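Local coordinates for nird-like protein (PDB 4CH7) that decarboxylates siroheme, probably by way of the monodecarboxylated intermediate, to didecarboxysiroheme on the route to heme d1, at residues A[19-24]-A[185-190]; A[55-60]-A[214-219]; A[67-72]-A[105-110]; A[114-119]-A[132-137]. All coordinates share one frame; numbering follows the deposited sequence.

Interaction 1 (A[19-24]-A[185-190]); sequences VKEPFS and LVERPF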
# COMPACT_ATOMS: atom_id res chain seq x y z
N VAL A 19 5.47 7.43 -23.13
CA VAL A 19 5.47 7.70 -24.56
C VAL A 19 4.41 6.81 -25.18
O VAL A 19 3.82 5.98 -24.50
CB VAL A 19 6.85 7.41 -25.19
CG1 VAL A 19 7.93 8.22 -24.50
CG2 VAL A 19 7.17 5.93 -25.09
N LYS A 20 4.15 6.99 -26.48
CA LYS A 20 3.12 6.21 -27.15
C LYS A 20 3.51 4.74 -27.28
O LYS A 20 2.67 3.86 -27.18
CB LYS A 20 2.80 6.80 -28.52
CG LYS A 20 2.25 8.22 -28.46
CD LYS A 20 1.91 8.74 -29.84
CE LYS A 20 1.40 10.17 -29.78
NZ LYS A 20 1.14 10.72 -31.14
N GLU A 21 4.80 4.49 -27.52
CA GLU A 21 5.30 3.13 -27.67
C GLU A 21 6.45 2.85 -26.71
O GLU A 21 7.61 2.79 -27.13
CB GLU A 21 5.73 2.88 -29.12
CG GLU A 21 4.63 3.12 -30.15
CD GLU A 21 5.10 2.91 -31.58
OE1 GLU A 21 6.17 2.30 -31.77
OE2 GLU A 21 4.40 3.36 -32.50
N PRO A 22 6.14 2.67 -25.42
CA PRO A 22 7.16 2.49 -24.37
C PRO A 22 7.90 1.17 -24.50
O PRO A 22 9.07 1.10 -24.11
CB PRO A 22 6.34 2.52 -23.08
CG PRO A 22 4.97 2.04 -23.48
CD PRO A 22 4.77 2.57 -24.88
N PHE A 23 7.25 0.15 -25.03
CA PHE A 23 7.88 -1.15 -25.20
C PHE A 23 8.80 -1.18 -26.42
O PHE A 23 9.70 -2.02 -26.51
CB PHE A 23 6.83 -2.26 -25.28
CG PHE A 23 6.01 -2.41 -24.03
CD1 PHE A 23 6.62 -2.73 -22.82
CD2 PHE A 23 4.64 -2.23 -24.06
CE1 PHE A 23 5.87 -2.87 -21.66
CE2 PHE A 23 3.88 -2.37 -22.91
CZ PHE A 23 4.50 -2.69 -21.71
N SER A 24 8.57 -0.27 -27.36
CA SER A 24 9.48 -0.08 -28.48
C SER A 24 10.80 0.48 -27.94
O SER A 24 11.88 0.05 -28.34
CB SER A 24 8.87 0.88 -29.50
OG SER A 24 9.57 0.84 -30.73
N LEU A 185 -0.12 -5.06 -22.36
CA LEU A 185 1.13 -5.47 -23.00
C LEU A 185 0.97 -5.43 -24.51
O LEU A 185 0.93 -6.46 -25.18
CB LEU A 185 1.55 -6.87 -22.52
CG LEU A 185 1.82 -6.97 -21.02
CD1 LEU A 185 2.46 -8.29 -20.65
CD2 LEU A 185 2.67 -5.81 -20.55
N VAL A 186 0.87 -4.21 -25.04
CA VAL A 186 0.67 -3.99 -26.46
C VAL A 186 1.58 -2.88 -26.96
O VAL A 186 2.26 -2.22 -26.18
CB VAL A 186 -0.80 -3.62 -26.77
CG1 VAL A 186 -1.71 -4.82 -26.55
CG2 VAL A 186 -1.25 -2.45 -25.92
N GLU A 187 1.59 -2.68 -28.28
CA GLU A 187 2.44 -1.67 -28.91
C GLU A 187 2.02 -0.26 -28.51
O GLU A 187 2.85 0.63 -28.35
CB GLU A 187 2.39 -1.84 -30.43
CG GLU A 187 3.04 -0.73 -31.22
CD GLU A 187 3.44 -1.17 -32.61
OE1 GLU A 187 4.03 -2.26 -32.73
OE2 GLU A 187 3.18 -0.43 -33.58
N ARG A 188 0.71 -0.06 -28.35
CA ARG A 188 0.17 1.25 -28.01
C ARG A 188 -0.69 1.16 -26.75
O ARG A 188 -1.92 1.22 -26.84
CB ARG A 188 -0.64 1.81 -29.17
CG ARG A 188 0.17 1.99 -30.45
CD ARG A 188 0.86 3.34 -30.49
NE ARG A 188 -0.11 4.42 -30.68
CZ ARG A 188 -0.55 4.82 -31.87
NH1 ARG A 188 -0.09 4.24 -32.98
NH2 ARG A 188 -1.43 5.80 -31.97
N PRO A 189 -0.05 1.03 -25.58
CA PRO A 189 -0.74 0.74 -24.32
C PRO A 189 -1.50 1.92 -23.72
O PRO A 189 -2.17 1.75 -22.70
CB PRO A 189 0.40 0.32 -23.39
CG PRO A 189 1.59 1.07 -23.91
CD PRO A 189 1.41 1.14 -25.40
N PHE A 190 -1.39 3.10 -24.32
CA PHE A 190 -2.13 4.27 -23.85
C PHE A 190 -3.31 4.58 -24.76
O PHE A 190 -4.15 5.42 -24.44
CB PHE A 190 -1.22 5.49 -23.77
CG PHE A 190 -0.16 5.39 -22.71
CD1 PHE A 190 -0.47 5.64 -21.38
CD2 PHE A 190 1.15 5.07 -23.04
CE1 PHE A 190 0.50 5.55 -20.39
CE2 PHE A 190 2.13 4.98 -22.06
CZ PHE A 190 1.81 5.23 -20.74
O HOH W 1 0.14 4.26 -26.53
O HOH W 2 5.48 -0.11 -27.42
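Pro-22 and Pro-189 meet tip to tip, CG of Pro-22 lying 3.5 Å from CG of Pro-189, and this apolar pair marks the tightly packed side of the contact. On one flank CG of Phe-23 is anti to its carbonyl carbon (chi1 -63°), and the ring meets the carbonyl oxygen of Val-186 by its edge, that oxygen lying in the ring plane 3.2 Å from CD2 of Phe-23; the CZ corner of the same ring rests on CD2 of Leu-185. On the other flank, CE2 of Phe-190 comes to 3.1 Å from the carbonyl oxygen of Val-19. No direct hydrogen bond crosses between the segments. Two waters do the bridging: one donates to Lys-20 O and accepts from Phe-190 N, while the second donates to Glu-187 O and takes a weak bond from Phe-23 N.

The opposite margin is charged and looser. Glu-21 and Glu-187 run side by side in the same direction, with OE2 of Glu-21 4.1 Å from OE2 of Glu-187. Arg-188 NH1 is 4.6 Å from Glu-21 OE2, but that oxygen stands well out of the guanidinium plane, so the two charged groups are related by charge alone, while CG of Glu-21 packs on CD of Arg-188; the salt bridge of Arg-188 goes to Glu-201. An alanine at Glu-21 would remove CG and the carboxylate, and Arg-188 would probably be freer to move, though still held by Glu-201.

The contact thus joins the two helix-turn-helix domains. Phe-23 leans on helix 34-47 through Leu-38, and Phe-190 on helix 201-213 through Leu-205 and Leu-208.

Interaction 2 (A[55-60]-A[214-219]); sequences PIYDSR and RGVLRR
A classic beta bulge interrupts the two-stranded antiparallel ribbon here: Arg-218 and Arg-219 both face Ile-56, and the register slips by one residue before Tyr-57 pairs with Leu-217. Two backbone bonds define it: Ile-56 N donates to Arg-219 O at 2.6 Å, and Arg-218 N to Ile-56 O at 2.8 Å. A third, from Asp-58 N to Val-216 O at 2.8 Å, continues the pairing beyond Tyr-57.

On the face bearing Tyr-57 and Leu-217, a CH-pi contact forms: CD1 of Leu-217 sits over the phenol ring, 4.0 Å from its centroid and 19° off the normal, shifted toward the rim. Leu-217 CD1 also touches CB of Pro-55. An alanine at Tyr-57 would remove the ring and its OH; a gap would probably open beside Leu-217 CD1, and the hydroxyl of Thr-179, hydrogen-bonded to the phenol OH, would be likely to need another partner.

Arg-218 carries the polar margin. Its chain is extended from CG to NE and passes CG2 of Ile-56, which lies 3.6 Å from Arg-218 CD and at the guanidinium edge. Its NH2 forms a salt bridge with Asp-58 OD2 at 3.1 Å, the carboxylate and guanidinium planes being 67° apart, so the groups do not mate flat. CA of Asp-58 stands over the centre of the guanidinium. A water accepting from NH1 of Arg-218 and from Ser-59 N further ties this end, while Asp-58 OD1 accepts from Leu-61 N.

Gly-215, with positive phi, forms the Schellman motif ending helix 201-213, from which the chain enters strand 217-222. Leu-208 and Leu-211 of that helix pack against Tyr-57 and Leu-217 respectively.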
# COMPACT_ATOMS: atom_id res chain seq x y z
N PRO A 55 0.67 1.34 -13.25
CA PRO A 55 1.05 2.62 -12.66
C PRO A 55 1.02 2.53 -11.15
O PRO A 55 0.20 1.79 -10.60
CB PRO A 55 -0.08 3.56 -13.13
CG PRO A 55 -0.61 2.93 -14.38
CD PRO A 55 -0.51 1.45 -14.14
N ILE A 56 1.91 3.26 -10.48
CA ILE A 56 1.86 3.36 -9.02
C ILE A 56 1.52 4.81 -8.66
O ILE A 56 2.28 5.73 -8.96
CB ILE A 56 3.17 2.91 -8.34
CG1 ILE A 56 3.27 1.39 -8.29
CG2 ILE A 56 3.25 3.44 -6.92
CD1 ILE A 56 3.65 0.74 -9.60
N TYR A 57 0.36 5.00 -8.03
CA TYR A 57 -0.09 6.33 -7.65
C TYR A 57 0.18 6.59 -6.17
O TYR A 57 0.10 5.67 -5.36
CB TYR A 57 -1.58 6.50 -7.95
CG TYR A 57 -1.91 6.60 -9.42
CD1 TYR A 57 -1.79 7.80 -10.10
CD2 TYR A 57 -2.34 5.49 -10.14
CE1 TYR A 57 -2.08 7.90 -11.44
CE2 TYR A 57 -2.63 5.58 -11.49
CZ TYR A 57 -2.50 6.79 -12.13
OH TYR A 57 -2.79 6.89 -13.47
N ASP A 58 0.51 7.83 -5.83
CA ASP A 58 0.72 8.19 -4.43
C ASP A 58 -0.62 8.40 -3.74
O ASP A 58 -1.40 9.27 -4.14
CB ASP A 58 1.58 9.45 -4.32
CG ASP A 58 1.89 9.82 -2.89
OD1 ASP A 58 1.02 10.42 -2.23
OD2 ASP A 58 3.01 9.51 -2.42
N SER A 59 -0.89 7.59 -2.72
CA SER A 59 -2.17 7.59 -2.02
C SER A 59 -2.65 8.97 -1.57
O SER A 59 -3.75 9.39 -1.91
CB SER A 59 -2.12 6.63 -0.83
OG SER A 59 -3.34 6.63 -0.11
N ARG A 60 -1.81 9.68 -0.82
CA ARG A 60 -2.20 10.98 -0.27
C ARG A 60 -2.26 12.08 -1.33
O ARG A 60 -3.05 13.02 -1.21
CB ARG A 60 -1.31 11.38 0.90
CG ARG A 60 0.19 11.34 0.63
CD ARG A 60 0.97 12.01 1.75
NE ARG A 60 0.63 13.42 1.89
CZ ARG A 60 1.25 14.40 1.24
NH1 ARG A 60 2.26 14.13 0.42
NH2 ARG A 60 0.87 15.66 1.42
N ARG A 214 4.04 16.12 -10.46
CA ARG A 214 3.46 16.48 -9.18
C ARG A 214 3.63 15.36 -8.15
O ARG A 214 3.31 15.54 -6.98
CB ARG A 214 1.98 16.82 -9.35
CG ARG A 214 1.72 18.12 -10.10
CD ARG A 214 0.31 18.15 -10.69
NE ARG A 214 -0.71 17.80 -9.70
CZ ARG A 214 -1.99 17.62 -9.99
NH1 ARG A 214 -2.42 17.74 -11.24
NH2 ARG A 214 -2.85 17.29 -9.03
N GLY A 215 4.12 14.21 -8.59
CA GLY A 215 4.34 13.09 -7.70
C GLY A 215 3.09 12.25 -7.46
O GLY A 215 3.14 11.24 -6.76
N VAL A 216 1.97 12.69 -8.04
CA VAL A 216 0.72 11.94 -7.95
C VAL A 216 0.92 10.58 -8.60
O VAL A 216 0.46 9.55 -8.08
CB VAL A 216 -0.42 12.68 -8.66
CG1 VAL A 216 -1.74 11.96 -8.45
CG2 VAL A 216 -0.51 14.11 -8.17
N LEU A 217 1.60 10.58 -9.74
CA LEU A 217 2.02 9.35 -10.39
C LEU A 217 3.49 9.10 -10.05
O LEU A 217 4.36 9.87 -10.45
CB LEU A 217 1.85 9.44 -11.91
CG LEU A 217 2.25 8.20 -12.72
CD1 LEU A 217 1.46 7.00 -12.26
CD2 LEU A 217 2.05 8.43 -14.21
N ARG A 218 3.76 8.03 -9.31
CA ARG A 218 5.13 7.68 -8.95
C ARG A 218 5.88 7.13 -10.15
O ARG A 218 6.95 7.64 -10.51
CB ARG A 218 5.16 6.65 -7.82
CG ARG A 218 4.91 7.22 -6.43
CD ARG A 218 5.11 6.13 -5.39
NE ARG A 218 4.90 6.63 -4.03
CZ ARG A 218 4.03 6.10 -3.17
NH1 ARG A 218 3.29 5.07 -3.52
NH2 ARG A 218 3.91 6.61 -1.95
N ARG A 219 5.32 6.09 -10.75
CA ARG A 219 5.96 5.39 -11.85
C ARG A 219 5.00 4.35 -12.43
O ARG A 219 3.96 4.06 -11.85
CB ARG A 219 7.21 4.68 -11.34
CG ARG A 219 6.93 3.66 -10.26
CD ARG A 219 8.08 3.55 -9.28
NE ARG A 219 9.29 3.01 -9.90
CZ ARG A 219 9.54 1.71 -10.02
NH1 ARG A 219 8.68 0.82 -9.57
NH2 ARG A 219 10.67 1.31 -10.60
O HOH W 3 0.53 5.18 -2.02

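Interaction 3 (A[67-72]-A[105-110]); sequences ALIAFK and FTLAVP
Phe-105 turns its ring edge onto the face of Phe-71 in a T-shaped stack, the centroids 5.1 Å apart and the planes at 88°. CE1 of Phe-105 stands over the centre of the Phe-71 ring, and CZ of Phe-71 in turn lies in the Phe-105 plane, at its edge. One face of Phe-105 receives CB of Ile-69 in a CH-pi contact, 3.8 Å from the centroid and displaced toward the rim. The branch methyl CG2 of Ile-69 reaches 3.5 Å from CZ of Phe-105. With chi1 at 60°, CG of Phe-105 is held between its own backbone N and carbonyl carbon, the crowded position, and from there the ring lies across Ile-69.

The backbones supply the register as an antiparallel pair of strands. Ala-67 and Leu-107 exchange two hydrogen bonds, each 2.9 Å from N to O. Ile-69 and Phe-105 do the same, Ile-69 N to Phe-105 O being 2.7 Å. Leu-68 and Thr-106 form the non-hydrogen-bonded pair between them and point to the other face, where CD1 of Leu-68 is 3.7 Å from OG1 of Thr-106. The Thr-106 side chain is also about 4 Å from that of His-93, the inferred active-site residue.

Both strands belong to the AsnC-like ligand-binding domain and are neighbours in a closed antiparallel barrel, where strand 91-97 flanks strand 103-109 and strand 132-139 flanks strand 65-71. Helix 116-126 packs on the face of Ile-69 and Leu-107 through Val-120.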
# COMPACT_ATOMS: atom_id res chain seq x y z
N ALA A 67 -4.63 5.38 6.99
CA ALA A 67 -4.08 5.19 8.33
C ALA A 67 -4.07 3.72 8.71
O ALA A 67 -4.77 2.91 8.12
CB ALA A 67 -4.86 5.99 9.35
N LEU A 68 -3.27 3.40 9.72
CA LEU A 68 -3.27 2.06 10.29
C LEU A 68 -4.24 2.04 11.46
O LEU A 68 -4.06 2.78 12.43
CB LEU A 68 -1.87 1.66 10.75
CG LEU A 68 -1.65 0.22 11.19
CD1 LEU A 68 -2.09 -0.74 10.09
CD2 LEU A 68 -0.19 -0.02 11.55
N ILE A 69 -5.27 1.22 11.36
CA ILE A 69 -6.30 1.16 12.39
C ILE A 69 -6.15 -0.11 13.23
O ILE A 69 -5.86 -1.18 12.70
CB ILE A 69 -7.71 1.23 11.78
CG1 ILE A 69 -7.81 2.39 10.79
CG2 ILE A 69 -8.77 1.36 12.87
CD1 ILE A 69 -7.48 3.75 11.40
N ALA A 70 -6.34 0.02 14.54
CA ALA A 70 -6.27 -1.12 15.45
C ALA A 70 -7.54 -1.19 16.29
O ALA A 70 -7.92 -0.20 16.91
CB ALA A 70 -5.05 -1.01 16.35
N PHE A 71 -8.19 -2.35 16.31
CA PHE A 71 -9.39 -2.54 17.12
C PHE A 71 -9.11 -3.45 18.31
O PHE A 71 -8.39 -4.44 18.19
CB PHE A 71 -10.51 -3.16 16.27
CG PHE A 71 -11.27 -2.17 15.44
CD1 PHE A 71 -10.86 -0.84 15.34
CD2 PHE A 71 -12.42 -2.56 14.76
CE1 PHE A 71 -11.57 0.07 14.57
CE2 PHE A 71 -13.14 -1.65 13.99
CZ PHE A 71 -12.71 -0.33 13.90
N LYS A 72 -9.68 -3.12 19.46
CA LYS A 72 -9.68 -4.05 20.59
C LYS A 72 -10.97 -4.86 20.58
O LYS A 72 -12.02 -4.38 21.01
CB LYS A 72 -9.50 -3.33 21.93
CG LYS A 72 -9.62 -4.25 23.13
CD LYS A 72 -8.54 -3.98 24.17
CE LYS A 72 -8.58 -2.54 24.66
NZ LYS A 72 -7.59 -2.30 25.74
N PHE A 105 -5.89 -3.24 10.77
CA PHE A 105 -6.12 -3.11 9.34
C PHE A 105 -5.68 -1.75 8.80
O PHE A 105 -5.60 -0.76 9.54
CB PHE A 105 -7.57 -3.42 8.97
CG PHE A 105 -8.58 -2.52 9.62
CD1 PHE A 105 -9.07 -2.80 10.88
CD2 PHE A 105 -9.07 -1.41 8.94
CE1 PHE A 105 -10.01 -1.99 11.48
CE2 PHE A 105 -10.01 -0.58 9.53
CZ PHE A 105 -10.49 -0.87 10.80
N THR A 106 -5.38 -1.72 7.51
CA THR A 106 -5.03 -0.48 6.84
C THR A 106 -6.28 0.07 6.16
O THR A 106 -6.90 -0.61 5.35
CB THR A 106 -3.92 -0.70 5.79
OG1 THR A 106 -2.73 -1.13 6.44
CG2 THR A 106 -3.65 0.60 5.03
N LEU A 107 -6.64 1.30 6.51
CA LEU A 107 -7.81 1.94 5.93
C LEU A 107 -7.41 3.11 5.07
O LEU A 107 -6.61 3.95 5.49
CB LEU A 107 -8.77 2.41 7.03
CG LEU A 107 -9.98 3.23 6.57
CD1 LEU A 107 -10.85 2.42 5.62
CD2 LEU A 107 -10.80 3.70 7.76
N ALA A 108 -7.96 3.17 3.86
CA ALA A 108 -7.76 4.32 2.98
C ALA A 108 -9.12 4.90 2.62
O ALA A 108 -10.00 4.18 2.15
CB ALA A 108 -7.01 3.92 1.73
N VAL A 109 -9.29 6.21 2.82
CA VAL A 109 -10.56 6.86 2.56
C VAL A 109 -10.44 7.90 1.45
O VAL A 109 -9.56 8.76 1.51
CB VAL A 109 -11.12 7.53 3.84
CG1 VAL A 109 -12.37 8.34 3.53
CG2 VAL A 109 -11.42 6.48 4.90
N PRO A 110 -11.30 7.81 0.43
CA PRO A 110 -11.34 8.81 -0.65
C PRO A 110 -11.70 10.18 -0.11
O PRO A 110 -12.38 10.26 0.91
CB PRO A 110 -12.45 8.29 -1.58
CG PRO A 110 -13.30 7.40 -0.71
CD PRO A 110 -12.33 6.76 0.24

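Interaction 4 (A[114-119]-A[132-137]); sequences SELEDV and YLVLRV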
# COMPACT_ATOMS: atom_id res chain seq x y z
N SER A 114 -16.09 11.39 3.76
CA SER A 114 -16.06 11.44 5.21
C SER A 114 -14.61 11.49 5.65
O SER A 114 -13.74 10.93 4.98
CB SER A 114 -16.73 10.20 5.80
OG SER A 114 -16.52 10.13 7.20
N GLU A 115 -14.35 12.16 6.76
CA GLU A 115 -13.01 12.13 7.33
C GLU A 115 -12.75 10.73 7.84
O GLU A 115 -13.68 10.03 8.25
CB GLU A 115 -12.89 13.15 8.47
CG GLU A 115 -13.06 14.59 8.02
CD GLU A 115 -13.14 15.55 9.18
OE1 GLU A 115 -12.41 15.36 10.17
OE2 GLU A 115 -13.95 16.50 9.10
N LEU A 116 -11.49 10.31 7.79
CA LEU A 116 -11.09 8.97 8.20
C LEU A 116 -11.53 8.67 9.64
O LEU A 116 -12.04 7.59 9.93
CB LEU A 116 -9.58 8.80 8.05
CG LEU A 116 -8.98 7.43 8.37
CD1 LEU A 116 -7.95 7.04 7.33
CD2 LEU A 116 -8.35 7.44 9.74
N GLU A 117 -11.35 9.65 10.52
CA GLU A 117 -11.73 9.52 11.93
C GLU A 117 -13.22 9.26 12.13
O GLU A 117 -13.61 8.57 13.07
CB GLU A 117 -11.32 10.77 12.71
CG GLU A 117 -9.88 10.76 13.21
CD GLU A 117 -8.85 11.02 12.12
OE1 GLU A 117 -9.25 11.28 10.97
OE2 GLU A 117 -7.65 10.97 12.43
N ASP A 118 -14.04 9.85 11.26
CA ASP A 118 -15.48 9.63 11.32
C ASP A 118 -15.82 8.21 10.87
O ASP A 118 -16.62 7.52 11.51
CB ASP A 118 -16.22 10.65 10.45
CG ASP A 118 -16.14 12.06 11.00
OD1 ASP A 118 -16.34 12.24 12.22
OD2 ASP A 118 -15.89 12.99 10.20
N VAL A 119 -15.19 7.79 9.78
CA VAL A 119 -15.37 6.44 9.23
C VAL A 119 -15.11 5.36 10.28
O VAL A 119 -15.92 4.44 10.44
CB VAL A 119 -14.46 6.21 8.00
CG1 VAL A 119 -14.55 4.78 7.53
CG2 VAL A 119 -14.83 7.17 6.88
N TYR A 132 -10.03 1.85 20.14
CA TYR A 132 -9.36 1.70 18.85
C TYR A 132 -8.24 2.72 18.66
O TYR A 132 -8.18 3.74 19.36
CB TYR A 132 -10.35 1.76 17.68
CG TYR A 132 -11.14 3.05 17.57
CD1 TYR A 132 -10.65 4.13 16.85
CD2 TYR A 132 -12.38 3.18 18.17
CE1 TYR A 132 -11.37 5.30 16.74
CE2 TYR A 132 -13.11 4.34 18.07
CZ TYR A 132 -12.60 5.40 17.35
OH TYR A 132 -13.32 6.57 17.25
N LEU A 133 -7.35 2.43 17.72
CA LEU A 133 -6.23 3.31 17.43
C LEU A 133 -6.29 3.81 15.99
O LEU A 133 -6.68 3.06 15.09
CB LEU A 133 -4.91 2.59 17.67
CG LEU A 133 -4.66 2.07 19.09
CD1 LEU A 133 -3.35 1.32 19.16
CD2 LEU A 133 -4.69 3.21 20.09
N VAL A 134 -5.92 5.07 15.79
CA VAL A 134 -5.84 5.64 14.45
C VAL A 134 -4.42 6.17 14.24
O VAL A 134 -4.09 7.28 14.66
CB VAL A 134 -6.89 6.75 14.24
CG1 VAL A 134 -6.69 7.42 12.90
CG2 VAL A 134 -8.29 6.16 14.34
N LEU A 135 -3.59 5.35 13.60
CA LEU A 135 -2.17 5.66 13.44
C LEU A 135 -1.82 5.95 11.99
O LEU A 135 -2.06 5.12 11.11
CB LEU A 135 -1.31 4.51 13.96
CG LEU A 135 -1.71 3.94 15.33
CD1 LEU A 135 -0.81 2.77 15.71
CD2 LEU A 135 -1.67 5.02 16.39
N ARG A 136 -1.25 7.12 11.74
CA ARG A 136 -0.78 7.46 10.40
C ARG A 136 0.72 7.27 10.29
O ARG A 136 1.50 8.01 10.90
CB ARG A 136 -1.18 8.89 10.03
CG ARG A 136 -2.65 9.01 9.67
CD ARG A 136 -3.04 10.44 9.33
NE ARG A 136 -4.44 10.53 8.94
CZ ARG A 136 -5.45 10.59 9.81
NH1 ARG A 136 -5.21 10.57 11.11
NH2 ARG A 136 -6.70 10.67 9.38
N VAL A 137 1.13 6.28 9.50
CA VAL A 137 2.53 5.95 9.35
C VAL A 137 3.07 6.41 7.99
O VAL A 137 2.31 6.59 7.04
CB VAL A 137 2.77 4.43 9.50
CG1 VAL A 137 2.32 3.97 10.88
CG2 VAL A 137 2.03 3.66 8.42
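Glu-117 OE2 receives two N-H groups of Arg-136: a bond of 2.8 Å from NH1 and a weaker, more bent one from NH2. The second carboxylate oxygen, OE1 of Glu-117, takes NH2 of Arg-136 at 3.1 Å with an N-H...O angle of 161°. The salt bridge is therefore end-on and bidentate, each oxygen being met on its syn side by its main donor. Carboxylate and guanidinium are nearly coplanar, 13° apart, which fits such paired bonds and would hinder rotation of either group. Glu-117 gets there by a bend at chi2 (76°), whereas Arg-136 is extended from CG to NE. NH2 of Arg-136 is shared, because Asp-65 forms a second salt bridge to it; two carboxylates around one guanidinium would probably stabilise its positive charge.

Next to this polar pair lies a small apolar patch. CD2 of Leu-116 is 3.6 Å from CG1 of Val-134, the two side chains sliding past each other in opposite directions. The same Leu-116 CD2 lies 3.6 Å from NH2 of Arg-136. CG1 of Val-134 also comes to 3.7 Å from Glu-117 OE2, placing the methyl beside the carboxylate.

Glu-115 is the N-cap residue, and its carbonyl accepts from Val-119 N and from OG of Ser-114. The contact joins the first turn of helix 116-126 to strand 132-139 within the AsnC-like domain; the neighbouring strand, 65-71, adds Ala-67 against both Leu-116 and Arg-136.

How the interactions relate
From the N terminus, the chain first passes 19-24 and then 55-60, whose partners, 185-190 and 214-219, come more than 150 residues later. Interactions 1 and 2 therefore cross, since their segments alternate. Interactions 3 and 4 both fall within the long loops these two close, and follow in series: 67-72 with 105-110 finishes before 114-119 meets 132-137. Interaction 1 joins the two helix-turn-helix regions and interaction 2 ties the linking ribbon, whereas interactions 3 and 4 both lie within the first AsnC-like domain. The latter touch, with centres 6 Å apart, since strands 65-71 and 132-139 adjoin; interactions 1 and 4 have centres 40 Å apart.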